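Local coordinates for periplasmic oligopeptide-binding protein (Burkholderia pseudomallei, PDB 3ZS6) that binds oligopeptides in the periplasm and probably hands them to an ABC transporter for uptake, at residues 316-322 with 461-467; 258-262 with 305-311; 286-290 with 301-305; 412-417 with 452-456; 101-107 with 148-154. One frame throughout, in Å; residues are numbered along the deposited sequence. Where two conformers were deposited one is given.

Contact 1: residues 316-322 with 461-467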
# COMPACT_ATOMS: atom_id res chain seq x y z
N ARG A 316 14.32 -12.66 -8.92
CA ARG A 316 13.57 -13.73 -8.28
C ARG A 316 13.31 -13.37 -6.83
O ARG A 316 14.00 -12.51 -6.27
CB ARG A 316 14.39 -15.02 -8.32
CG ARG A 316 15.83 -14.81 -7.89
CD ARG A 316 16.38 -15.98 -7.08
NE ARG A 316 17.77 -15.74 -6.67
CZ ARG A 316 18.12 -15.09 -5.56
NH1 ARG A 316 17.19 -14.63 -4.73
NH2 ARG A 316 19.40 -14.91 -5.28
N PRO A 317 12.33 -14.04 -6.21
CA PRO A 317 12.08 -13.77 -4.80
C PRO A 317 13.18 -14.36 -3.93
O PRO A 317 14.09 -15.03 -4.44
CB PRO A 317 10.75 -14.48 -4.53
CG PRO A 317 10.67 -15.54 -5.58
CD PRO A 317 11.35 -14.97 -6.79
N PHE A 318 13.10 -14.09 -2.64
CA PHE A 318 14.03 -14.65 -1.67
C PHE A 318 13.47 -15.96 -1.12
O PHE A 318 12.36 -16.01 -0.59
CB PHE A 318 14.25 -13.64 -0.54
CG PHE A 318 14.98 -14.19 0.65
CD1 PHE A 318 16.36 -14.33 0.64
CD2 PHE A 318 14.28 -14.56 1.78
CE1 PHE A 318 17.03 -14.82 1.75
CE2 PHE A 318 14.93 -15.06 2.89
CZ PHE A 318 16.32 -15.19 2.88
N THR A 319 14.25 -17.03 -1.26
CA THR A 319 13.86 -18.33 -0.72
C THR A 319 14.99 -18.88 0.12
O THR A 319 16.01 -19.32 -0.41
CB THR A 319 13.52 -19.34 -1.83
OG1 THR A 319 12.43 -18.84 -2.62
CG2 THR A 319 13.11 -20.67 -1.22
N PRO A 320 14.82 -18.85 1.45
CA PRO A 320 15.85 -19.32 2.38
C PRO A 320 16.06 -20.82 2.32
O PRO A 320 15.16 -21.61 1.99
CB PRO A 320 15.28 -18.95 3.74
CG PRO A 320 13.80 -19.02 3.53
CD PRO A 320 13.60 -18.45 2.16
N ASP A 321 17.29 -21.20 2.66
CA ASP A 321 17.73 -22.57 2.79
C ASP A 321 16.69 -23.47 3.46
O ASP A 321 16.34 -24.53 2.94
CB ASP A 321 19.01 -22.58 3.63
CG ASP A 321 19.75 -23.87 3.53
OD1 ASP A 321 19.16 -24.87 3.08
OD2 ASP A 321 20.94 -23.89 3.92
N TRP A 322 16.19 -23.02 4.61
CA TRP A 322 15.34 -23.85 5.46
C TRP A 322 13.92 -24.06 4.92
O TRP A 322 13.17 -24.87 5.45
CB TRP A 322 15.30 -23.27 6.88
CG TRP A 322 14.98 -21.80 6.94
CD1 TRP A 322 15.88 -20.77 7.04
CD2 TRP A 322 13.68 -21.19 6.90
NE1 TRP A 322 15.22 -19.57 7.07
CE2 TRP A 322 13.87 -19.80 6.98
CE3 TRP A 322 12.38 -21.69 6.80
CZ2 TRP A 322 12.81 -18.90 6.98
CZ3 TRP A 322 11.33 -20.80 6.79
CH2 TRP A 322 11.55 -19.42 6.88
N ASP A 461 18.05 -10.06 -0.84
CA ASP A 461 18.53 -11.26 -0.14
C ASP A 461 19.31 -10.91 1.12
O ASP A 461 19.12 -11.52 2.18
CB ASP A 461 19.46 -12.10 -1.05
CG ASP A 461 18.73 -12.72 -2.23
OD1 ASP A 461 17.48 -12.72 -2.26
OD2 ASP A 461 19.44 -13.23 -3.13
N LEU A 462 20.20 -9.93 1.02
CA LEU A 462 21.02 -9.53 2.15
C LEU A 462 20.14 -9.08 3.31
O LEU A 462 20.33 -9.51 4.46
CB LEU A 462 21.98 -8.41 1.76
CG LEU A 462 23.00 -8.01 2.84
CD1 LEU A 462 23.81 -9.23 3.26
CD2 LEU A 462 23.92 -6.88 2.35
N ALA A 463 19.17 -8.23 3.01
CA ALA A 463 18.23 -7.77 4.03
C ALA A 463 17.41 -8.91 4.65
O ALA A 463 17.23 -8.95 5.87
CB ALA A 463 17.29 -6.71 3.46
N MET A 464 16.90 -9.81 3.83
CA MET A 464 16.01 -10.86 4.34
C MET A 464 16.76 -11.88 5.21
O MET A 464 16.17 -12.52 6.08
CB MET A 464 15.26 -11.57 3.21
CG MET A 464 14.25 -10.70 2.47
SD MET A 464 12.97 -9.98 3.51
CE MET A 464 13.68 -8.37 3.87
N ASN A 465 18.06 -12.03 4.97
CA ASN A 465 18.89 -12.88 5.82
C ASN A 465 18.97 -12.33 7.24
O ASN A 465 19.35 -13.04 8.18
CB ASN A 465 20.28 -13.08 5.23
CG ASN A 465 20.29 -14.10 4.11
OD1 ASN A 465 19.77 -15.21 4.25
ND2 ASN A 465 20.88 -13.73 2.98
N ASP A 466 18.59 -11.07 7.40
CA ASP A 466 18.50 -10.45 8.72
C ASP A 466 17.11 -10.60 9.35
O ASP A 466 16.91 -10.27 10.52
CB ASP A 466 18.91 -8.97 8.65
CG ASP A 466 20.42 -8.77 8.50
OD1 ASP A 466 21.18 -9.74 8.72
OD2 ASP A 466 20.86 -7.65 8.18
N TYR A 467 16.15 -11.09 8.57
CA TYR A 467 14.77 -11.28 9.06
C TYR A 467 14.23 -10.09 9.84
O TYR A 467 13.74 -10.23 10.96
CB TYR A 467 14.66 -12.58 9.87
CG TYR A 467 15.07 -13.76 9.03
CD1 TYR A 467 14.17 -14.38 8.19
CD2 TYR A 467 16.40 -14.20 9.01
CE1 TYR A 467 14.54 -15.42 7.38
CE2 TYR A 467 16.78 -15.26 8.21
CZ TYR A 467 15.85 -15.86 7.40
OH TYR A 467 16.20 -16.92 6.59
O HOH W 1 15.45 -11.52 -3.89
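Asp-461, near the C-terminal end of helix 449-464, opens the contact by meeting Arg-316 in a two-pronged salt bridge: NH2 of Arg-316 lies 2.7 Å from OD2 of Asp-461, and NH1 of Arg-316 is 3.1 Å from OD1 of Asp-461. A water bridges that same OD1 and the carbonyl oxygen of Arg-316. One turn on, Met-464 sets its CB over a face of the Phe-318 ring, 3.5 Å from the centroid, a CH-pi contact that suits an unbranched side chain. Asn-465 comes to the ring's edge, its OD1 3.7 Å from CZ of Phe-318. After the helix the chain turns, and Tyr-467, with positive phi, brings its hydroxyl up to Pro-320, whose CB is 3.6 Å from OH of Tyr-467, and to Trp-322; NE1 of Trp-322 donates to OH of Tyr-467 at 2.9 Å, so the buried indole N-H has an acceptor. An extended, proline-containing loop is here laid along a helix end, with a salt bridge at its more exposed end and an aromatic cluster at the other, within one lobe of the periplasmic-binding-protein fold.

Contact 2: residues 258-262 with 305-311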
# COMPACT_ATOMS: atom_id res chain seq x y z
N GLN A 258 -2.00 -10.55 -6.19
CA GLN A 258 -1.63 -9.14 -6.26
C GLN A 258 -0.14 -8.95 -6.03
O GLN A 258 0.53 -9.86 -5.54
CB GLN A 258 -2.43 -8.34 -5.23
CG GLN A 258 -3.78 -7.86 -5.76
CD GLN A 258 -4.76 -7.53 -4.66
OE1 GLN A 258 -4.54 -7.86 -3.50
NE2 GLN A 258 -5.87 -6.89 -5.03
N LEU A 259 0.38 -7.78 -6.41
CA LEU A 259 1.75 -7.42 -6.09
C LEU A 259 1.74 -6.87 -4.67
O LEU A 259 1.84 -5.66 -4.45
CB LEU A 259 2.32 -6.39 -7.07
CG LEU A 259 2.67 -6.88 -8.48
CD1 LEU A 259 3.11 -5.72 -9.39
CD2 LEU A 259 3.75 -7.97 -8.43
N ALA A 260 1.59 -7.76 -3.70
CA ALA A 260 1.37 -7.35 -2.32
C ALA A 260 1.77 -8.49 -1.39
O ALA A 260 1.56 -9.66 -1.71
CB ALA A 260 -0.11 -6.96 -2.12
N THR A 261 2.37 -8.14 -0.26
CA THR A 261 2.92 -9.14 0.66
C THR A 261 2.33 -8.99 2.06
O THR A 261 2.28 -7.89 2.62
CB THR A 261 4.46 -9.01 0.75
OG1 THR A 261 5.03 -9.12 -0.56
CG2 THR A 261 5.07 -10.09 1.66
N TYR A 262 1.88 -10.12 2.62
CA TYR A 262 1.33 -10.18 3.96
C TYR A 262 2.48 -10.61 4.88
O TYR A 262 3.17 -11.61 4.61
CB TYR A 262 0.20 -11.22 3.99
CG TYR A 262 -0.65 -11.30 5.24
CD1 TYR A 262 -0.12 -11.75 6.45
CD2 TYR A 262 -2.01 -10.98 5.21
CE1 TYR A 262 -0.92 -11.85 7.59
CE2 TYR A 262 -2.80 -11.09 6.34
CZ TYR A 262 -2.26 -11.53 7.53
OH TYR A 262 -3.05 -11.63 8.66
N GLY A 305 10.37 -13.54 1.73
CA GLY A 305 10.90 -12.19 1.66
C GLY A 305 9.80 -11.21 1.26
O GLY A 305 8.61 -11.56 1.29
N LEU A 306 10.19 -9.99 0.90
CA LEU A 306 9.24 -8.93 0.57
C LEU A 306 8.81 -8.92 -0.90
O LEU A 306 7.71 -8.47 -1.22
CB LEU A 306 9.82 -7.56 0.94
CG LEU A 306 10.15 -7.29 2.41
CD1 LEU A 306 10.82 -5.93 2.58
CD2 LEU A 306 8.89 -7.40 3.28
N MET A 307 9.68 -9.39 -1.79
CA MET A 307 9.41 -9.33 -3.23
C MET A 307 8.49 -10.46 -3.69
O MET A 307 8.88 -11.63 -3.64
CB MET A 307 10.72 -9.38 -4.04
CG MET A 307 11.77 -8.35 -3.67
SD MET A 307 11.27 -6.66 -4.06
CE MET A 307 12.54 -5.75 -3.18
N PRO A 308 7.28 -10.12 -4.15
CA PRO A 308 6.41 -11.15 -4.72
C PRO A 308 7.00 -11.64 -6.04
O PRO A 308 7.62 -10.86 -6.75
CB PRO A 308 5.09 -10.40 -4.99
CG PRO A 308 5.22 -9.06 -4.31
CD PRO A 308 6.69 -8.78 -4.22
N LYS A 309 6.84 -12.92 -6.35
CA LYS A 309 7.30 -13.41 -7.65
C LYS A 309 6.60 -12.61 -8.74
O LYS A 309 5.38 -12.41 -8.68
CB LYS A 309 7.00 -14.90 -7.80
CG LYS A 309 7.42 -15.48 -9.15
CD LYS A 309 6.94 -16.91 -9.34
CE LYS A 309 7.60 -17.86 -8.35
NZ LYS A 309 7.25 -19.28 -8.64
N GLY A 310 7.36 -12.12 -9.71
CA GLY A 310 6.77 -11.37 -10.81
C GLY A 310 7.01 -9.87 -10.79
O GLY A 310 6.84 -9.20 -11.81
N VAL A 311 7.39 -9.32 -9.64
CA VAL A 311 7.65 -7.89 -9.57
C VAL A 311 8.90 -7.51 -10.37
O VAL A 311 9.92 -8.18 -10.28
CB VAL A 311 7.79 -7.41 -8.11
CG1 VAL A 311 9.12 -7.90 -7.52
CG2 VAL A 311 7.69 -5.89 -8.04
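Leu-259, Thr-261 and Pro-308 carry most of this contact. Leu-259 sits where the chain turns a corner, at the centre of an inverse gamma turn between strands 253-258 and 260-266. Its CD2 lies 4.1 Å from CB of Val-311 and 4.4 Å from CB of Pro-308, so the flexible leucine packs against one side of the type II turn formed by residues 308-311. Gly-310 belongs in that turn: at its positive phi a CB would be jammed against the preceding carbonyl oxygen. Thr-261, two residues along, adds the cross-segment hydrogen bond, OG1 donating to the backbone O of Leu-306 at 2.8 Å. A threonine suits this place because its hydroxyl ties down the carbonyl of a loop with no regular structure, while its methyl CG2 packs 3.9 Å from O of Gly-305. Pro-308 lies between the two, its CG 3.8 Å from OG1 of Thr-261 and 3.9 Å from N of Ala-260; its compact ring, with no amide hydrogen to satisfy, fits this buried site, where Phe-416 and Gln-474 also touch it. The loop is thus laid over the corner that leads into strand 260-266, in one alpha/beta lobe of this periplasmic-binding-protein fold.

Contact 3: residues 286-290 with 301-305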
# COMPACT_ATOMS: atom_id res chain seq x y z
N LEU A 286 7.22 -21.20 11.43
CA LEU A 286 5.86 -21.09 10.88
C LEU A 286 5.70 -21.88 9.58
O LEU A 286 6.46 -21.71 8.63
CB LEU A 286 5.49 -19.62 10.64
CG LEU A 286 5.58 -18.62 11.79
CD1 LEU A 286 5.44 -17.19 11.24
CD2 LEU A 286 4.55 -18.89 12.87
N ASP A 287 4.68 -22.73 9.53
CA ASP A 287 4.40 -23.55 8.36
C ASP A 287 3.46 -22.80 7.41
O ASP A 287 2.23 -22.83 7.59
CB ASP A 287 3.77 -24.87 8.79
CG ASP A 287 3.80 -25.93 7.70
OD1 ASP A 287 3.72 -25.56 6.51
OD2 ASP A 287 3.89 -27.13 8.05
N ARG A 288 4.03 -22.13 6.41
CA ARG A 288 3.27 -21.29 5.49
C ARG A 288 2.47 -22.12 4.49
O ARG A 288 1.53 -21.62 3.85
CB ARG A 288 4.20 -20.32 4.77
CG ARG A 288 4.98 -19.37 5.69
CD ARG A 288 6.22 -18.82 4.98
NE ARG A 288 6.97 -17.91 5.83
CZ ARG A 288 7.66 -18.29 6.90
NH1 ARG A 288 7.67 -19.57 7.27
NH2 ARG A 288 8.32 -17.38 7.62
N GLU A 289 2.85 -23.38 4.34
CA GLU A 289 2.15 -24.28 3.45
C GLU A 289 0.78 -24.61 4.04
O GLU A 289 -0.24 -24.51 3.36
CB GLU A 289 2.97 -25.56 3.21
CG GLU A 289 2.95 -26.03 1.77
CD GLU A 289 1.55 -26.33 1.27
OE1 GLU A 289 0.72 -26.81 2.07
OE2 GLU A 289 1.27 -26.07 0.08
N ILE A 290 0.78 -24.98 5.31
CA ILE A 290 -0.46 -25.23 6.04
C ILE A 290 -1.30 -23.96 6.16
O ILE A 290 -2.52 -23.99 5.99
CB ILE A 290 -0.17 -25.80 7.45
CG1 ILE A 290 0.45 -27.20 7.34
CG2 ILE A 290 -1.44 -25.86 8.27
CD1 ILE A 290 0.94 -27.74 8.67
N VAL A 301 0.22 -17.55 -1.87
CA VAL A 301 1.47 -18.27 -2.08
C VAL A 301 2.48 -18.01 -0.96
O VAL A 301 2.78 -16.85 -0.66
CB VAL A 301 2.11 -17.88 -3.44
CG1 VAL A 301 3.47 -18.56 -3.61
CG2 VAL A 301 1.18 -18.24 -4.59
N PRO A 302 3.01 -19.07 -0.34
CA PRO A 302 4.00 -18.85 0.73
C PRO A 302 5.10 -17.88 0.31
O PRO A 302 5.57 -17.94 -0.83
CB PRO A 302 4.56 -20.26 0.97
CG PRO A 302 3.39 -21.17 0.64
CD PRO A 302 2.75 -20.50 -0.56
N MET A 303 5.48 -16.98 1.21
CA MET A 303 6.56 -16.03 0.94
C MET A 303 7.55 -15.98 2.10
O MET A 303 7.17 -16.15 3.26
CB MET A 303 6.02 -14.63 0.64
CG MET A 303 5.43 -14.48 -0.76
SD MET A 303 4.92 -12.79 -1.17
CE MET A 303 6.51 -11.93 -1.23
N TYR A 304 8.82 -15.72 1.77
CA TYR A 304 9.90 -15.69 2.75
C TYR A 304 10.61 -14.33 2.77
O TYR A 304 11.36 -14.03 3.70
CB TYR A 304 10.90 -16.82 2.47
CG TYR A 304 10.20 -18.15 2.45
CD1 TYR A 304 9.96 -18.84 3.63
CD2 TYR A 304 9.73 -18.69 1.26
CE1 TYR A 304 9.30 -20.05 3.62
CE2 TYR A 304 9.06 -19.90 1.24
CZ TYR A 304 8.85 -20.58 2.43
OH TYR A 304 8.18 -21.77 2.43
N GLY A 305 10.37 -13.54 1.73
CA GLY A 305 10.90 -12.19 1.66
C GLY A 305 9.80 -11.21 1.26
O GLY A 305 8.61 -11.56 1.29
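Arg-288 extends its side chain along Pro-302 and Tyr-304, its CB 3.8 Å from CB of Pro-302 and its CD 3.6 Å from CE1 of Tyr-304, while the guanidinium presents one face to CD1 of Tyr-304. The contact is a helix N-terminus set against a short edge strand of the mixed sheet in this alpha/beta lobe: residues 301-302 pair with strand 470-480, and helix 288-296 begins beside them. Asp-287 is the N-cap, its OD1 accepting from N of Ile-290 at 3.2 Å and more weakly from N of Glu-289, as a short acidic side chain does well. Pro-302 is compact enough to press CG to 3.7 Å from O of Arg-288 in this first turn. Arginine suits its place because the long methylene chain can be buried while its nitrogens find backbone carbonyls, among them O of Ala-283 for NH2 and O of Pro-471 for NE. Within the contact the polar link is modest: NE of Arg-288 lies 3.1 Å from O of Met-303, a weak hydrogen bond with an angle of 122° at the hydrogen.

Contact 4: residues 412-417 with 452-456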
# COMPACT_ATOMS: atom_id res chain seq x y z
N ASP A 412 7.78 -1.96 -9.50
CA ASP A 412 9.22 -2.09 -9.44
C ASP A 412 9.64 -2.43 -8.02
O ASP A 412 9.00 -2.01 -7.05
CB ASP A 412 9.92 -0.81 -9.90
CG ASP A 412 11.43 -0.94 -9.86
OD1 ASP A 412 11.98 -1.63 -10.74
OD2 ASP A 412 12.06 -0.37 -8.95
N ALA A 413 10.72 -3.18 -7.90
CA ALA A 413 11.17 -3.67 -6.59
C ALA A 413 11.38 -2.54 -5.58
O ALA A 413 11.32 -2.78 -4.37
CB ALA A 413 12.44 -4.51 -6.74
N MET A 414 11.65 -1.33 -6.07
CA MET A 414 11.92 -0.20 -5.18
C MET A 414 10.79 0.06 -4.18
O MET A 414 11.04 0.53 -3.07
CB MET A 414 12.23 1.08 -5.98
CG MET A 414 13.66 1.16 -6.53
SD MET A 414 14.97 0.93 -5.29
CE MET A 414 14.84 2.44 -4.34
N THR A 415 9.55 -0.22 -4.56
CA THR A 415 8.44 0.06 -3.65
C THR A 415 8.54 -0.77 -2.37
O THR A 415 8.14 -0.33 -1.29
CB THR A 415 7.06 -0.15 -4.32
OG1 THR A 415 6.02 0.19 -3.39
CG2 THR A 415 6.88 -1.60 -4.78
N PHE A 416 9.11 -1.97 -2.47
CA PHE A 416 9.24 -2.84 -1.30
C PHE A 416 10.45 -2.44 -0.46
O PHE A 416 10.46 -2.61 0.77
CB PHE A 416 9.27 -4.31 -1.72
CG PHE A 416 7.95 -4.82 -2.23
CD1 PHE A 416 6.93 -5.14 -1.34
CD2 PHE A 416 7.70 -4.93 -3.59
CE1 PHE A 416 5.70 -5.60 -1.79
CE2 PHE A 416 6.47 -5.38 -4.05
CZ PHE A 416 5.47 -5.71 -3.15
N PHE A 417 11.47 -1.89 -1.11
CA PHE A 417 12.61 -1.35 -0.37
C PHE A 417 12.22 -0.19 0.56
O PHE A 417 12.93 0.10 1.51
CB PHE A 417 13.77 -0.96 -1.31
CG PHE A 417 14.64 -2.13 -1.74
CD1 PHE A 417 15.50 -2.75 -0.84
CD2 PHE A 417 14.62 -2.59 -3.06
CE1 PHE A 417 16.30 -3.82 -1.23
CE2 PHE A 417 15.43 -3.66 -3.46
CZ PHE A 417 16.27 -4.28 -2.54
N ARG A 452 21.14 -3.70 -12.90
CA ARG A 452 20.35 -3.15 -11.81
C ARG A 452 19.67 -4.28 -11.04
O ARG A 452 19.78 -4.36 -9.81
CB ARG A 452 19.29 -2.18 -12.36
CG ARG A 452 18.39 -1.57 -11.30
CD ARG A 452 17.44 -0.55 -11.89
NE ARG A 452 16.61 0.08 -10.86
CZ ARG A 452 15.35 -0.28 -10.58
NH1 ARG A 452 14.77 -1.27 -11.25
NH2 ARG A 452 14.68 0.35 -9.63
N ALA A 453 18.98 -5.16 -11.76
CA ALA A 453 18.22 -6.24 -11.14
C ALA A 453 19.10 -7.11 -10.25
O ALA A 453 18.72 -7.46 -9.14
CB ALA A 453 17.54 -7.09 -12.20
N ALA A 454 20.27 -7.46 -10.76
CA ALA A 454 21.21 -8.30 -10.04
C ALA A 454 21.54 -7.69 -8.69
O ALA A 454 21.50 -8.37 -7.66
CB ALA A 454 22.48 -8.50 -10.86
N LEU A 455 21.86 -6.40 -8.70
CA LEU A 455 22.20 -5.69 -7.47
C LEU A 455 21.01 -5.57 -6.51
O LEU A 455 21.17 -5.69 -5.30
CB LEU A 455 22.79 -4.31 -7.79
CG LEU A 455 24.17 -4.32 -8.45
CD1 LEU A 455 24.74 -2.91 -8.58
CD2 LEU A 455 25.13 -5.21 -7.67
N LEU A 456 19.81 -5.34 -7.05
CA LEU A 456 18.63 -5.24 -6.19
C LEU A 456 18.30 -6.59 -5.56
O LEU A 456 17.86 -6.66 -4.41
CB LEU A 456 17.42 -4.70 -6.96
CG LEU A 456 17.51 -3.24 -7.43
CD1 LEU A 456 16.18 -2.81 -8.05
CD2 LEU A 456 17.90 -2.31 -6.28
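Leu-456 is the apolar centre, pointing from helix 449-464 toward the short helical turn 414-417. Three side chains gather round it: CD1 of Leu-456 lies 4.3 Å from CB of Ala-413, and its CD2 lies 4.0 Å from CE2 of Phe-417 and 4.5 Å from SD of Met-414. The small alanine lets the two backbones come within 7.6 Å, CA to CA, at Ala-413 and Leu-456, and the broad Phe-417 ring closes the flank, its CZ at 3.4 Å from O of Leu-456. Farther out, CG of Met-414 touches NH2 of Arg-452 at 3.4 Å. There the polar edge begins: NH1 of Arg-452 donates to OD1 of Asp-412 at 2.9 Å and NH2 of Arg-452 to OD2 of Asp-412 at 2.8 Å, both nearly straight. OD2 of Asp-412 also accepts from N of Met-414 at 3.1 Å, capping the turn, and NE of Arg-452 bonds to Asn-444. An extended arginine thus joins two helical elements through a bidentate salt bridge, whose buried carboxylate is neutralised by the guanidinium and also accepts from a backbone amide.

Contact 5: residues 101-107 with 148-154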
# COMPACT_ATOMS: atom_id res chain seq x y z
N TYR A 101 4.15 9.69 4.55
CA TYR A 101 4.37 9.13 3.22
C TYR A 101 5.31 9.95 2.35
O TYR A 101 5.05 10.14 1.17
CB TYR A 101 3.04 8.92 2.48
CG TYR A 101 2.95 7.57 1.78
CD1 TYR A 101 2.54 6.44 2.48
CD2 TYR A 101 3.29 7.42 0.44
CE1 TYR A 101 2.46 5.20 1.87
CE2 TYR A 101 3.20 6.18 -0.19
CZ TYR A 101 2.78 5.07 0.54
OH TYR A 101 2.69 3.83 -0.04
N THR A 102 6.41 10.41 2.93
CA THR A 102 7.40 11.16 2.17
C THR A 102 8.15 10.29 1.15
O THR A 102 8.87 10.81 0.29
CB THR A 102 8.42 11.86 3.09
OG1 THR A 102 9.01 10.90 3.97
CG2 THR A 102 7.73 12.95 3.93
N ILE A 103 7.99 8.98 1.24
CA ILE A 103 8.73 8.06 0.37
C ILE A 103 8.53 8.35 -1.12
O ILE A 103 9.47 8.24 -1.91
CB ILE A 103 8.41 6.58 0.66
CG1 ILE A 103 6.90 6.33 0.55
CG2 ILE A 103 8.94 6.18 2.05
CD1 ILE A 103 6.50 4.87 0.68
N LEU A 104 7.31 8.73 -1.51
CA LEU A 104 7.03 8.96 -2.93
C LEU A 104 7.72 10.20 -3.51
O LEU A 104 8.11 10.21 -4.67
CB LEU A 104 5.51 9.03 -3.20
CG LEU A 104 4.79 7.69 -3.19
CD1 LEU A 104 3.32 7.85 -3.59
CD2 LEU A 104 5.49 6.70 -4.09
N VAL A 105 7.88 11.23 -2.69
CA VAL A 105 8.52 12.45 -3.16
C VAL A 105 10.04 12.34 -2.99
O VAL A 105 10.80 13.18 -3.47
CB VAL A 105 7.98 13.69 -2.43
CG1 VAL A 105 8.59 13.80 -1.04
CG2 VAL A 105 8.25 14.95 -3.26
N GLU A 106 10.48 11.28 -2.34
CA GLU A 106 11.89 11.11 -2.02
C GLU A 106 12.77 11.01 -3.26
O GLU A 106 13.96 11.32 -3.21
CB GLU A 106 12.08 9.89 -1.12
CG GLU A 106 13.12 10.06 -0.03
CD GLU A 106 13.13 8.89 0.94
OE1 GLU A 106 12.15 8.75 1.71
OE2 GLU A 106 14.10 8.11 0.93
N PHE A 107 12.20 10.57 -4.39
CA PHE A 107 12.98 10.45 -5.62
C PHE A 107 13.28 11.83 -6.22
O PHE A 107 14.19 11.98 -7.03
CB PHE A 107 12.26 9.60 -6.67
CG PHE A 107 12.09 8.16 -6.28
CD1 PHE A 107 12.40 7.72 -5.01
CD2 PHE A 107 11.62 7.24 -7.21
CE1 PHE A 107 12.24 6.38 -4.66
CE2 PHE A 107 11.46 5.90 -6.87
CZ PHE A 107 11.77 5.48 -5.59
N LEU A 148 4.56 6.70 -10.29
CA LEU A 148 4.49 7.23 -8.94
C LEU A 148 3.48 8.37 -8.82
O LEU A 148 2.78 8.48 -7.81
CB LEU A 148 5.87 7.71 -8.45
CG LEU A 148 6.83 6.63 -7.92
CD1 LEU A 148 7.27 5.69 -9.04
CD2 LEU A 148 8.04 7.26 -7.24
N THR A 149 3.41 9.20 -9.86
CA THR A 149 2.56 10.39 -9.85
C THR A 149 1.07 10.02 -9.91
O THR A 149 0.21 10.88 -9.76
CB THR A 149 2.88 11.33 -11.04
OG1 THR A 149 2.38 10.77 -12.26
CG2 THR A 149 4.39 11.54 -11.17
N ALA A 150 0.77 8.74 -10.14
CA ALA A 150 -0.62 8.29 -10.15
C ALA A 150 -1.16 7.95 -8.75
O ALA A 150 -2.35 7.67 -8.60
CB ALA A 150 -0.80 7.10 -11.10
N MET A 151 -0.31 7.98 -7.73
CA MET A 151 -0.72 7.65 -6.36
C MET A 151 -1.27 8.86 -5.60
O MET A 151 -0.93 10.00 -5.92
CB MET A 151 0.46 7.04 -5.59
CG MET A 151 0.84 5.62 -6.03
SD MET A 151 -0.53 4.42 -5.86
CE MET A 151 -1.21 4.42 -7.50
N ALA A 152 -2.06 8.61 -4.57
CA ALA A 152 -2.76 9.68 -3.86
C ALA A 152 -1.87 10.77 -3.25
O ALA A 152 -2.20 11.95 -3.33
CB ALA A 152 -3.73 9.11 -2.83
N PRO A 153 -0.73 10.39 -2.65
CA PRO A 153 0.02 11.46 -1.99
C PRO A 153 0.65 12.45 -2.97
O PRO A 153 1.08 13.52 -2.53
CB PRO A 153 1.09 10.71 -1.20
CG PRO A 153 0.54 9.30 -1.04
CD PRO A 153 -0.18 9.06 -2.35
N LEU A 154 0.73 12.13 -4.27
CA LEU A 154 1.26 13.10 -5.23
C LEU A 154 0.18 13.88 -6.00
O LEU A 154 0.49 14.68 -6.89
CB LEU A 154 2.28 12.45 -6.19
CG LEU A 154 3.55 11.89 -5.49
CD1 LEU A 154 4.50 11.23 -6.49
CD2 LEU A 154 4.28 12.98 -4.71
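This is a wholly apolar contact between two irregular, helix-like turns: residues 101-107, between helices 82-93 and 111-115, and residues 148-154, leading from the end of helix 145-148 toward helix 159-165. No hydrogen bond crosses it. Leu-104 is the side chain at its middle, with CD1 3.6 Å from CB of Met-151 and 3.9 Å from CD of Pro-153, CD2 4.1 Å from CG of Leu-148, and CB 4.1 Å from CD1 of Leu-154; a branched leucine can touch all four. The type I turn 148-151 and the 3-10 turn 152-154 curl the second segment round it. Both segments belong to the lobe of this two-lobed, periplasmic-binding-protein fold that faces the lobe of the other four contacts, and Tyr-101 reaches the peptide site: its OH bonds to Asp-409 and, weakly, to the backbone of the bound peptide. The ring of Tyr-101 touches Pro-153, CD2 of Tyr-101 to CG of Pro-153 3.6 Å, combining an apolar flank with a polar tip. At the other end, CD2 of Phe-107 meets CD2 of Leu-148 at 3.6 Å, aromatic ring against leucine methyl.

Contacts 1 to 4 form one connected region, with the chain from 301 to 322 running through contacts 3, 2 and 1 in turn. Gly-305 is shared by contacts 2 and 3, whose centres lie 12 Å apart; CE of Met-303 reaches 3.2 Å from OG1 of Thr-261. Tyr-304 of contact 3 packs on contact 1, its CB 3.2 Å from CD of Pro-320. Contact 4 joins contact 2 through Phe-416, CE2 3.4 Å from CD of Pro-308, and shares helix 449-464 with contact 1. Contact 5 stands apart, its centre 31 Å from that of contact 3, yet its nearest atoms come within about 4 Å of contact 4, and through a weak hydrogen bond from OH of Tyr-101 it reaches the backbone of the bound peptide.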